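Local coordinates for protein hydrazine synthase subunit beta (Candidatus Kuenenia stuttgartiensis, PDB 5C2V) that forms part of the hydrazine synthase complex, which condenses nitric oxide with ammonium, and may modulate passage of the hydroxylamine intermediate between the active sites of its partner subunits, at residues 16-21 with 25-30; 168-173 with 204-209; 102-105 with 110-113; 259-262 with 267-270. One frame throughout, in Å; residues are numbered along the deposited sequence.

Contact 1 of 4, residues 16-21 with 25-30; sequences FHITMS and STLFIS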
loop_
_atom_site.group_PDB
_atom_site.type_symbol
_atom_site.label_atom_id
_atom_site.label_comp_id
_atom_site.label_asym_id
_atom_site.label_seq_id
_atom_site.Cartn_x
_atom_site.Cartn_y
_atom_site.Cartn_z
ATOM N N PHE B 16 17.468 -47.384 25.802
ATOM C CA PHE B 16 17.893 -46.817 24.527
ATOM C C PHE B 16 16.959 -47.027 23.329
ATOM O O PHE B 16 17.113 -46.369 22.300
ATOM C CB PHE B 16 19.271 -47.385 24.183
ATOM C CG PHE B 16 20.098 -46.487 23.319
ATOM C CD1 PHE B 16 20.680 -45.347 23.846
ATOM C CD2 PHE B 16 20.310 -46.790 21.985
ATOM C CE1 PHE B 16 21.447 -44.518 23.056
ATOM C CE2 PHE B 16 21.079 -45.965 21.189
ATOM C CZ PHE B 16 21.649 -44.826 21.725
ATOM N N HIS B 17 15.987 -47.925 23.463
ATOM C CA HIS B 17 15.180 -48.328 22.312
ATOM C C HIS B 17 13.868 -48.956 22.761
ATOM O O HIS B 17 13.759 -49.433 23.890
ATOM C CB HIS B 17 15.973 -49.304 21.428
ATOM C CG HIS B 17 15.337 -49.590 20.100
ATOM N ND1 HIS B 17 14.389 -50.575 19.922
ATOM C CD2 HIS B 17 15.523 -49.024 18.885
ATOM C CE1 HIS B 17 14.015 -50.601 18.656
ATOM N NE2 HIS B 17 14.688 -49.669 18.003
ATOM N N ILE B 18 12.877 -48.973 21.877
ATOM C CA ILE B 18 11.614 -49.624 22.193
ATOM C C ILE B 18 10.921 -50.133 20.928
ATOM O O ILE B 18 11.054 -49.548 19.851
ATOM C CB ILE B 18 10.676 -48.667 22.976
ATOM C CG1 ILE B 18 9.518 -49.437 23.615
ATOM C CG2 ILE B 18 10.177 -47.535 22.083
ATOM C CD1 ILE B 18 8.643 -48.590 24.514
ATOM N N THR B 19 10.199 -51.240 21.063
ATOM C CA THR B 19 9.408 -51.787 19.971
ATOM C C THR B 19 8.192 -52.500 20.542
ATOM O O THR B 19 8.016 -52.561 21.759
ATOM C CB THR B 19 10.223 -52.761 19.097
ATOM O OG1 THR B 19 9.422 -53.203 17.994
ATOM C CG2 THR B 19 10.667 -53.968 19.911
ATOM N N MET B 20 7.355 -53.044 19.667
ATOM C CA MET B 20 6.117 -53.669 20.110
ATOM C C MET B 20 5.783 -54.892 19.268
ATOM O O MET B 20 6.074 -54.934 18.073
ATOM C CB MET B 20 4.971 -52.657 20.056
ATOM C CG MET B 20 3.790 -52.988 20.949
ATOM S SD MET B 20 2.522 -51.710 20.863
ATOM C CE MET B 20 1.691 -51.948 22.428
ATOM N N SER B 21 5.179 -55.891 19.904
ATOM C CA SER B 21 4.750 -57.094 19.204
ATOM C C SER B 21 3.690 -56.741 18.166
ATOM O O SER B 21 2.887 -55.834 18.384
ATOM C CB SER B 21 4.213 -58.130 20.194
ATOM O OG SER B 21 3.143 -57.602 20.958
ATOM N N SER B 25 0.415 -56.596 22.140
ATOM C CA SER B 25 0.241 -56.906 23.556
ATOM C C SER B 25 1.496 -56.710 24.411
ATOM O O SER B 25 1.417 -56.748 25.639
ATOM C CB SER B 25 -0.248 -58.348 23.715
ATOM O OG SER B 25 0.707 -59.265 23.209
ATOM N N THR B 26 2.647 -56.495 23.779
ATOM C CA THR B 26 3.901 -56.460 24.532
ATOM C C THR B 26 4.920 -55.445 24.007
ATOM O O THR B 26 5.132 -55.323 22.801
ATOM C CB THR B 26 4.562 -57.856 24.554
ATOM O OG1 THR B 26 3.596 -58.838 24.950
ATOM C CG2 THR B 26 5.730 -57.886 25.530
ATOM N N LEU B 27 5.549 -54.729 24.934
ATOM C CA LEU B 27 6.621 -53.792 24.622
ATOM C C LEU B 27 7.970 -54.341 25.076
ATOM O O LEU B 27 8.093 -54.884 26.178
ATOM C CB LEU B 27 6.359 -52.438 25.284
ATOM C CG LEU B 27 5.175 -51.630 24.753
ATOM C CD1 LEU B 27 4.739 -50.590 25.770
ATOM C CD2 LEU B 27 5.544 -50.969 23.437
ATOM N N PHE B 28 8.976 -54.193 24.221
ATOM C CA PHE B 28 10.321 -54.662 24.527
ATOM C C PHE B 28 11.300 -53.499 24.548
ATOM O O PHE B 28 11.572 -52.882 23.518
ATOM C CB PHE B 28 10.772 -55.712 23.510
ATOM C CG PHE B 28 9.760 -56.794 23.268
ATOM C CD1 PHE B 28 8.817 -56.668 22.262
ATOM C CD2 PHE B 28 9.749 -57.936 24.049
ATOM C CE1 PHE B 28 7.883 -57.662 22.040
ATOM C CE2 PHE B 28 8.820 -58.934 23.831
ATOM C CZ PHE B 28 7.886 -58.797 22.825
ATOM N N ILE B 29 11.832 -53.205 25.728
ATOM C CA ILE B 29 12.735 -52.075 25.887
ATOM C C ILE B 29 14.180 -52.533 26.022
ATOM O O ILE B 29 14.504 -53.315 26.907
ATOM C CB ILE B 29 12.369 -51.228 27.119
ATOM C CG1 ILE B 29 10.993 -50.579 26.953
ATOM C CG2 ILE B 29 13.416 -50.178 27.353
ATOM C CD1 ILE B 29 9.857 -51.384 27.543
ATOM N N SER B 30 15.054 -52.038 25.154
ATOM C CA SER B 30 16.463 -52.374 25.274
ATOM C C SER B 30 17.113 -51.426 26.269
ATOM O O SER B 30 17.139 -50.219 26.053
ATOM C CB SER B 30 17.165 -52.293 23.918
ATOM O OG SER B 30 16.595 -53.202 22.994
#

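Contact 2 of 4, residues 168-173 with 204-209; sequences RSVDFI and IAVTHQ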
loop_
_atom_site.group_PDB
_atom_site.type_symbol
_atom_site.label_atom_id
_atom_site.label_comp_id
_atom_site.label_asym_id
_atom_site.label_seq_id
_atom_site.Cartn_x
_atom_site.Cartn_y
_atom_site.Cartn_z
ATOM N N ARG B 168 25.822 -37.261 3.491
ATOM C CA ARG B 168 25.575 -38.590 4.023
ATOM C C ARG B 168 24.386 -39.176 3.283
ATOM O O ARG B 168 23.417 -38.474 2.993
ATOM C CB ARG B 168 25.330 -38.529 5.532
ATOM C CG ARG B 168 26.527 -37.997 6.313
ATOM C CD ARG B 168 26.280 -38.002 7.814
ATOM N NE ARG B 168 27.236 -37.160 8.530
ATOM C CZ ARG B 168 27.903 -37.536 9.617
ATOM N NH1 ARG B 168 27.725 -38.748 10.123
ATOM N NH2 ARG B 168 28.751 -36.699 10.199
ATOM N N SER B 169 24.462 -40.463 2.967
ATOM C CA SER B 169 23.547 -41.037 1.995
ATOM C C SER B 169 22.692 -42.182 2.520
ATOM O O SER B 169 22.777 -42.573 3.685
ATOM C CB SER B 169 24.337 -41.518 0.778
ATOM O OG SER B 169 25.337 -42.446 1.160
ATOM N N VAL B 170 21.861 -42.702 1.625
ATOM C CA VAL B 170 21.003 -43.843 1.896
ATOM C C VAL B 170 21.167 -44.862 0.774
ATOM O O VAL B 170 21.097 -44.514 -0.410
ATOM C CB VAL B 170 19.520 -43.433 2.012
ATOM C CG1 VAL B 170 18.638 -44.658 2.192
ATOM C CG2 VAL B 170 19.326 -42.455 3.161
ATOM N N ASP B 171 21.402 -46.114 1.153
ATOM C CA ASP B 171 21.574 -47.191 0.187
ATOM C C ASP B 171 20.283 -47.967 -0.033
ATOM O O ASP B 171 19.544 -48.253 0.913
ATOM C CB ASP B 171 22.677 -48.149 0.639
ATOM C CG ASP B 171 24.053 -47.705 0.193
ATOM O OD1 ASP B 171 24.141 -46.908 -0.765
ATOM O OD2 ASP B 171 25.049 -48.159 0.793
ATOM N N PHE B 172 20.025 -48.303 -1.293
ATOM C CA PHE B 172 18.893 -49.141 -1.660
ATOM C C PHE B 172 19.384 -50.532 -2.051
ATOM O O PHE B 172 20.227 -50.680 -2.936
ATOM C CB PHE B 172 18.097 -48.509 -2.804
ATOM C CG PHE B 172 17.398 -47.233 -2.424
ATOM C CD1 PHE B 172 18.058 -46.016 -2.491
ATOM C CD2 PHE B 172 16.078 -47.250 -2.004
ATOM C CE1 PHE B 172 17.415 -44.843 -2.142
ATOM C CE2 PHE B 172 15.429 -46.079 -1.655
ATOM C CZ PHE B 172 16.099 -44.874 -1.724
ATOM N N ILE B 173 18.858 -51.548 -1.375
ATOM C CA ILE B 173 19.288 -52.923 -1.586
ATOM C C ILE B 173 18.158 -53.759 -2.170
ATOM O O ILE B 173 17.008 -53.643 -1.746
ATOM C CB ILE B 173 19.756 -53.586 -0.268
ATOM C CG1 ILE B 173 20.594 -52.616 0.567
ATOM C CG2 ILE B 173 20.529 -54.865 -0.554
ATOM C CD1 ILE B 173 21.879 -52.207 -0.084
ATOM N N ILE B 204 10.214 -42.654 1.997
ATOM C CA ILE B 204 10.906 -42.941 3.249
ATOM C C ILE B 204 11.215 -41.652 4.000
ATOM O O ILE B 204 11.538 -40.629 3.395
ATOM C CB ILE B 204 12.221 -43.720 3.035
ATOM C CG1 ILE B 204 13.092 -43.037 1.980
ATOM C CG2 ILE B 204 11.934 -45.157 2.637
ATOM C CD1 ILE B 204 14.442 -43.693 1.789
ATOM N N ALA B 205 11.103 -41.703 5.323
ATOM C CA ALA B 205 11.441 -40.560 6.162
ATOM C C ALA B 205 12.755 -40.814 6.891
ATOM O O ALA B 205 12.998 -41.920 7.384
ATOM C CB ALA B 205 10.325 -40.272 7.152
ATOM N N VAL B 206 13.603 -39.790 6.935
ATOM C CA VAL B 206 14.894 -39.875 7.612
ATOM C C VAL B 206 15.148 -38.643 8.479
ATOM O O VAL B 206 15.197 -37.523 7.973
ATOM C CB VAL B 206 16.054 -40.023 6.602
ATOM C CG1 VAL B 206 17.396 -39.925 7.312
ATOM C CG2 VAL B 206 15.940 -41.335 5.836
ATOM N N THR B 207 15.316 -38.850 9.781
ATOM C CA THR B 207 15.616 -37.751 10.695
ATOM C C THR B 207 17.111 -37.461 10.744
ATOM O O THR B 207 17.924 -38.381 10.838
ATOM C CB THR B 207 15.124 -38.044 12.124
ATOM O OG1 THR B 207 15.420 -39.405 12.465
ATOM C CG2 THR B 207 13.628 -37.814 12.232
ATOM N N HIS B 208 17.469 -36.181 10.687
ATOM C CA HIS B 208 18.873 -35.786 10.717
ATOM C C HIS B 208 19.052 -34.311 11.056
ATOM O O HIS B 208 18.086 -33.600 11.341
ATOM C CB HIS B 208 19.539 -36.085 9.373
ATOM C CG HIS B 208 19.016 -35.254 8.245
ATOM N ND1 HIS B 208 19.525 -34.011 7.934
ATOM C CD2 HIS B 208 18.023 -35.486 7.349
ATOM C CE1 HIS B 208 18.873 -33.514 6.899
ATOM N NE2 HIS B 208 17.958 -34.390 6.526
ATOM N N GLN B 209 20.302 -33.862 11.023
ATOM C CA GLN B 209 20.628 -32.462 11.258
ATOM C C GLN B 209 21.347 -31.855 10.061
ATOM O O GLN B 209 22.030 -32.553 9.312
ATOM C CB GLN B 209 21.495 -32.309 12.510
ATOM C CG GLN B 209 20.735 -32.410 13.819
ATOM C CD GLN B 209 21.601 -32.077 15.017
ATOM O OE1 GLN B 209 22.731 -32.549 15.131
ATOM N NE2 GLN B 209 21.076 -31.252 15.916
#

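Contact 3 of 4, residues 102-105 with 110-113; sequences IKIS and TAYV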
loop_
_atom_site.group_PDB
_atom_site.type_symbol
_atom_site.label_atom_id
_atom_site.label_comp_id
_atom_site.label_asym_id
_atom_site.label_seq_id
_atom_site.Cartn_x
_atom_site.Cartn_y
_atom_site.Cartn_z
ATOM N N ILE B 102 18.231 -53.708 13.888
ATOM C CA ILE B 102 17.889 -55.006 13.331
ATOM C C ILE B 102 16.418 -55.038 12.920
ATOM O O ILE B 102 15.576 -54.430 13.581
ATOM C CB ILE B 102 18.194 -56.128 14.347
ATOM C CG1 ILE B 102 18.010 -57.511 13.724
ATOM C CG2 ILE B 102 17.360 -55.958 15.617
ATOM C CD1 ILE B 102 18.597 -58.622 14.561
ATOM N N LYS B 103 16.108 -55.731 11.826
ATOM C CA LYS B 103 14.712 -55.874 11.403
ATOM C C LYS B 103 14.418 -57.214 10.736
ATOM O O LYS B 103 15.237 -57.740 9.990
ATOM C CB LYS B 103 14.317 -54.733 10.463
ATOM C CG LYS B 103 13.893 -53.476 11.199
ATOM C CD LYS B 103 14.182 -52.228 10.408
ATOM C CE LYS B 103 13.672 -51.000 11.144
ATOM N NZ LYS B 103 12.603 -51.338 12.118
ATOM N N ILE B 104 13.235 -57.754 11.007
ATOM C CA ILE B 104 12.847 -59.057 10.476
ATOM C C ILE B 104 12.084 -58.915 9.161
ATOM O O ILE B 104 11.252 -58.021 9.010
ATOM C CB ILE B 104 11.977 -59.837 11.484
ATOM C CG1 ILE B 104 12.527 -59.676 12.905
ATOM C CG2 ILE B 104 11.884 -61.305 11.095
ATOM C CD1 ILE B 104 13.901 -60.275 13.105
ATOM N N SER B 105 12.377 -59.801 8.213
ATOM C CA SER B 105 11.691 -59.819 6.925
ATOM C C SER B 105 10.202 -60.106 7.109
ATOM O O SER B 105 9.809 -60.718 8.104
ATOM C CB SER B 105 12.328 -60.860 6.000
ATOM O OG SER B 105 12.191 -62.167 6.531
ATOM N N THR B 110 14.085 -64.080 7.649
ATOM C CA THR B 110 15.387 -63.425 7.615
ATOM C C THR B 110 15.427 -62.174 8.488
ATOM O O THR B 110 14.460 -61.415 8.556
ATOM C CB THR B 110 15.781 -63.041 6.170
ATOM O OG1 THR B 110 15.558 -64.155 5.297
ATOM C CG2 THR B 110 17.247 -62.633 6.096
ATOM N N ALA B 111 16.559 -61.969 9.155
ATOM C CA ALA B 111 16.792 -60.775 9.953
ATOM C C ALA B 111 17.984 -60.006 9.395
ATOM O O ALA B 111 18.996 -60.596 9.032
ATOM C CB ALA B 111 17.025 -61.140 11.408
ATOM N N TYR B 112 17.857 -58.687 9.324
ATOM C CA TYR B 112 18.917 -57.847 8.786
ATOM C C TYR B 112 19.472 -56.936 9.871
ATOM O O TYR B 112 18.720 -56.258 10.578
ATOM C CB TYR B 112 18.402 -57.033 7.600
ATOM C CG TYR B 112 18.003 -57.894 6.424
ATOM C CD1 TYR B 112 16.736 -58.458 6.349
ATOM C CD2 TYR B 112 18.898 -58.154 5.395
ATOM C CE1 TYR B 112 16.370 -59.251 5.280
ATOM C CE2 TYR B 112 18.539 -58.945 4.321
ATOM C CZ TYR B 112 17.275 -59.492 4.269
ATOM O OH TYR B 112 16.916 -60.281 3.200
ATOM N N VAL B 113 20.796 -56.939 9.997
ATOM C CA VAL B 113 21.476 -56.241 11.079
ATOM C C VAL B 113 22.449 -55.190 10.554
ATOM O O VAL B 113 23.397 -55.517 9.847
ATOM C CB VAL B 113 22.254 -57.229 11.968
ATOM C CG1 VAL B 113 22.667 -56.561 13.255
ATOM C CG2 VAL B 113 21.416 -58.464 12.258
#

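Contact 4 of 4, residues 259-262 with 267-270; sequences MAMD and YLYI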
loop_
_atom_site.group_PDB
_atom_site.type_symbol
_atom_site.label_atom_id
_atom_site.label_comp_id
_atom_site.label_asym_id
_atom_site.label_seq_id
_atom_site.Cartn_x
_atom_site.Cartn_y
_atom_site.Cartn_z
ATOM N N MET B 259 11.773 -42.734 15.035
ATOM C CA MET B 259 10.583 -42.471 14.243
ATOM C C MET B 259 9.581 -43.613 14.279
ATOM O O MET B 259 9.947 -44.789 14.306
ATOM C CB MET B 259 10.959 -42.164 12.793
ATOM C CG MET B 259 11.335 -40.713 12.553
ATOM S SD MET B 259 11.643 -40.379 10.812
ATOM C CE MET B 259 12.956 -41.549 10.490
ATOM N N ALA B 260 8.306 -43.243 14.286
ATOM C CA ALA B 260 7.216 -44.201 14.210
ATOM C C ALA B 260 6.216 -43.742 13.157
ATOM O O ALA B 260 5.730 -42.608 13.197
ATOM C CB ALA B 260 6.544 -44.357 15.564
ATOM N N MET B 261 5.928 -44.625 12.207
ATOM C CA MET B 261 5.015 -44.316 11.115
ATOM C C MET B 261 3.620 -44.857 11.395
ATOM O O MET B 261 3.459 -46.027 11.747
ATOM C CB MET B 261 5.545 -44.888 9.797
ATOM C CG MET B 261 4.615 -44.696 8.609
ATOM S SD MET B 261 4.459 -42.972 8.107
ATOM C CE MET B 261 6.114 -42.646 7.502
ATOM N N ASP B 262 2.615 -43.998 11.247
ATOM C CA ASP B 262 1.222 -44.402 11.405
ATOM C C ASP B 262 0.891 -45.518 10.419
ATOM O O ASP B 262 1.289 -45.453 9.256
ATOM C CB ASP B 262 0.292 -43.202 11.199
ATOM C CG ASP B 262 -1.154 -43.518 11.527
ATOM O OD1 ASP B 262 -1.553 -43.334 12.696
ATOM O OD2 ASP B 262 -1.891 -43.953 10.616
ATOM N N TYR B 267 0.144 -40.007 10.118
ATOM C CA TYR B 267 1.015 -39.171 10.938
ATOM C C TYR B 267 2.443 -39.698 11.015
ATOM O O TYR B 267 2.688 -40.890 10.830
ATOM C CB TYR B 267 0.452 -39.044 12.355
ATOM C CG TYR B 267 -0.925 -38.431 12.428
ATOM C CD1 TYR B 267 -1.091 -37.055 12.481
ATOM C CD2 TYR B 267 -2.060 -39.230 12.453
ATOM C CE1 TYR B 267 -2.349 -36.488 12.551
ATOM C CE2 TYR B 267 -3.322 -38.674 12.522
ATOM C CZ TYR B 267 -3.460 -37.302 12.572
ATOM O OH TYR B 267 -4.716 -36.743 12.641
ATOM N N LEU B 268 3.381 -38.799 11.294
ATOM C CA LEU B 268 4.756 -39.200 11.569
ATOM C C LEU B 268 5.138 -38.806 12.992
ATOM O O LEU B 268 4.853 -37.691 13.435
ATOM C CB LEU B 268 5.725 -38.574 10.566
ATOM C CG LEU B 268 7.191 -38.990 10.720
ATOM C CD1 LEU B 268 7.336 -40.500 10.603
ATOM C CD2 LEU B 268 8.069 -38.284 9.698
ATOM N N TYR B 269 5.777 -39.727 13.706
ATOM C CA TYR B 269 6.157 -39.486 15.095
ATOM C C TYR B 269 7.673 -39.457 15.245
ATOM O O TYR B 269 8.360 -40.389 14.836
ATOM C CB TYR B 269 5.548 -40.555 16.006
ATOM C CG TYR B 269 4.040 -40.637 15.912
ATOM C CD1 TYR B 269 3.426 -41.381 14.912
ATOM C CD2 TYR B 269 3.230 -39.965 16.818
ATOM C CE1 TYR B 269 2.051 -41.454 14.817
ATOM C CE2 TYR B 269 1.851 -40.035 16.732
ATOM C CZ TYR B 269 1.269 -40.782 15.729
ATOM O OH TYR B 269 -0.101 -40.859 15.632
ATOM N N ILE B 270 8.190 -38.380 15.830
ATOM C CA ILE B 270 9.632 -38.187 15.946
ATOM C C ILE B 270 10.079 -37.944 17.381
ATOM O O ILE B 270 9.717 -36.936 17.990
ATOM C CB ILE B 270 10.109 -36.996 15.091
ATOM C CG1 ILE B 270 9.765 -37.217 13.617
ATOM C CG2 ILE B 270 11.606 -36.775 15.270
ATOM C CD1 ILE B 270 10.149 -36.057 12.725
#

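Contact 1 of 4, residues 16-21 with 25-30
Residues 16-20 and 26-30 run antiparallel as neighbouring strands, with their short axes 4.7 Å apart and their directions 165° from each other. Thr19 and Phe28 form a hydrogen-bonded pair. Phe28 N gives to Thr19 O at 3.1 Å, and Thr19 N answers to Phe28 O over a longer 3.3 Å. Ile18 with Ile29 and Met20 with Leu27 are non-hydrogen-bonded pairs, and these four side chains share one face. The two isoleucines lie side by side and point the same way, with Ile18 CG1 3.8 Å from Ile29 CG1. Met20 runs out extended, its CG anti to the backbone N (chi1 -158°), which sets that CG 3.7 Å from Leu27 CD2. The same leucine methyl also meets Ile18 CD1. On the face of Thr19 and Phe28, Thr19 CG2 touches Phe28 CB at 4.0 Å. Phe28 CE1 reaches Ser21, whose backbone N lies at the ring edge. Ser21 OG, turned between its backbone N and carbonyl carbon (chi1 57°), accepts Thr26 N at 3.1 Å and, weakly, Ser25 N. Asp23 bonds the Ser25 hydroxyl and, more weakly, that of Ser21. The chemistry therefore divides in two: a serine hydroxyl gathers the backbone N-H groups at the turn, and the aliphatic face packs against Tyr335 and Cys326 of another propeller blade.

Contact 2 of 4, residues 168-173 with 204-209
Val170 and Phe172 are the residues of 168-173 that meet the second segment, and their partners are Ile204 and Val206. The contact is made by side chains alone. The strand axes stay 10.5 Å apart, and no hydrogen bond crosses between them. At the start of the first segment, Arg168 forms a salt bridge with Asp161 and a weak hydrogen bond with Thr74 of the gamma subunit. Val170 follows, pointing toward 204-209 with its two methyls divided between two partners. Its CG1 lies 4.3 Å from Ile204 CD1. Its CG2 comes to 4.5 Å from Val206 CG2, a looser touch. Asp171 takes no part in the contact; its carboxylate bonds the backbone N of Ser140. Phe172 brings the end of its ring back to the contact, where CZ lies 4.1 Å from Ile204 CD1. The ring and the isoleucine arrive from opposite directions, and the methyl meets the ring obliquely. Ile204 CG1 sits between the backbone N and carbonyl carbon (chi1 51°), and the chain then runs straight out (chi2 176°). One methyl, CD1, can thus serve both Val170 and Phe172. This is buried packing between adjacent blades of the beta-propeller. Strand 168-174 lies between strands 155-160 and 179-186 in its sheet, while strand 203-211 lies between 190-197 and 226-234 in the next.

Contact 3 of 4, residues 102-105 with 110-113
A beta hairpin at the start of a four-stranded propeller blade brings Ile102 to Ser105 against Thr110 to Val113. Lys103 and Tyr112 are its hydrogen-bonded pair. Lys103 N gives to Tyr112 O, lying in the carbonyl plane at 2.9 Å, and Tyr112 N returns a bond of 2.9 Å to Lys103 O. Toward the turn, Ser105 N bonds Thr110 O almost straight, with an N-H...O angle of 170°. Ser105 OG, set between its backbone N and carbonyl carbon (chi1 63°), accepts Thr110 N at 2.9 Å. Asp107 bonds the same hydroxyl from within the turn. Ile102, Ile104, Ala111 and Val113 share one face of the sheet, opposite Lys103 and Tyr112. Ile102 and Val113 stand side by side, with Ile102 CD1 3.6 Å from Val113 CG2. Ile104 CD1 reaches over to Ala111 CB at 3.7 Å, so the small methyl of Ala111 lies near both isoleucines. The Tyr112 ring turns its edge to Lys103 O and Ser105 CB. Within the blade, strand 110-115 continues into pairing with strand 122-127. The isoleucine face packs on Tyr70 and Cys72 of strand 68-73. On the other face, Lys103 and Tyr112 meet strand 144-149 of the following blade.

Contact 4 of 4, residues 259-262 with 267-270
This is a buried hairpin contact between the first two strands of a propeller blade, where Met259 to Asp262 pair antiparallel with Tyr267 to Ile270. Ala260 and Tyr269 exchange two backbone bonds. Ala260 N gives to Tyr269 O at 2.9 Å, and Tyr269 N gives to Ala260 O at 2.9 Å. A third bond, from Asp262 N to Tyr267 O at 3.1 Å, closes the end near the turn. The Tyr269 ring presents its edge to Ala260 O, which lies in the ring plane, and Ala260 CB packs 4.0 Å from Tyr269 CB. Asp262 runs beside Tyr267, its carboxylate plane turned 74° from that ring. Its OD2 bonds Lys264 N within the turn. The methionines carry the other face. Met259 lies alongside Ile270, with Met259 CG 4.0 Å from Ile270 CG1. Met261 bends at chi2 (68°) and again at chi3, which curls its CE back to within 4.0 Å of Leu268 CD1. Leu268 CD2 also lies near the sulfur of Met259. Strand 267-272 pairs onward with 277-282. Met261 and Leu268 rest on Val196 of strand 190-197, and Ala260 and Tyr269 face Leu327 of strand 322-327, so the hairpin is packed between the blades before and after it.

Overall arrangement
From the N terminus, contact 1 closes the first short loop, a tight turn between strands 15-20 and 26-31. Contact 3 closes a similar hairpin two blades later. Contact 2 spans 30 intervening residues and joins different blades. Contact 4 then closes a hairpin in the next blade. All four come in series along the chain, so none encloses or crosses another. Contacts 1 and 2 lie on opposite sides of the chain's centre, with their centres about 23 Å apart. Contacts 2 and 4 touch directly, as Met259 reaches Ala205 and Thr207, and Ile270 also packs on Thr207. Strand 203-211 thus links the blade of 168-173 to that of 259-270.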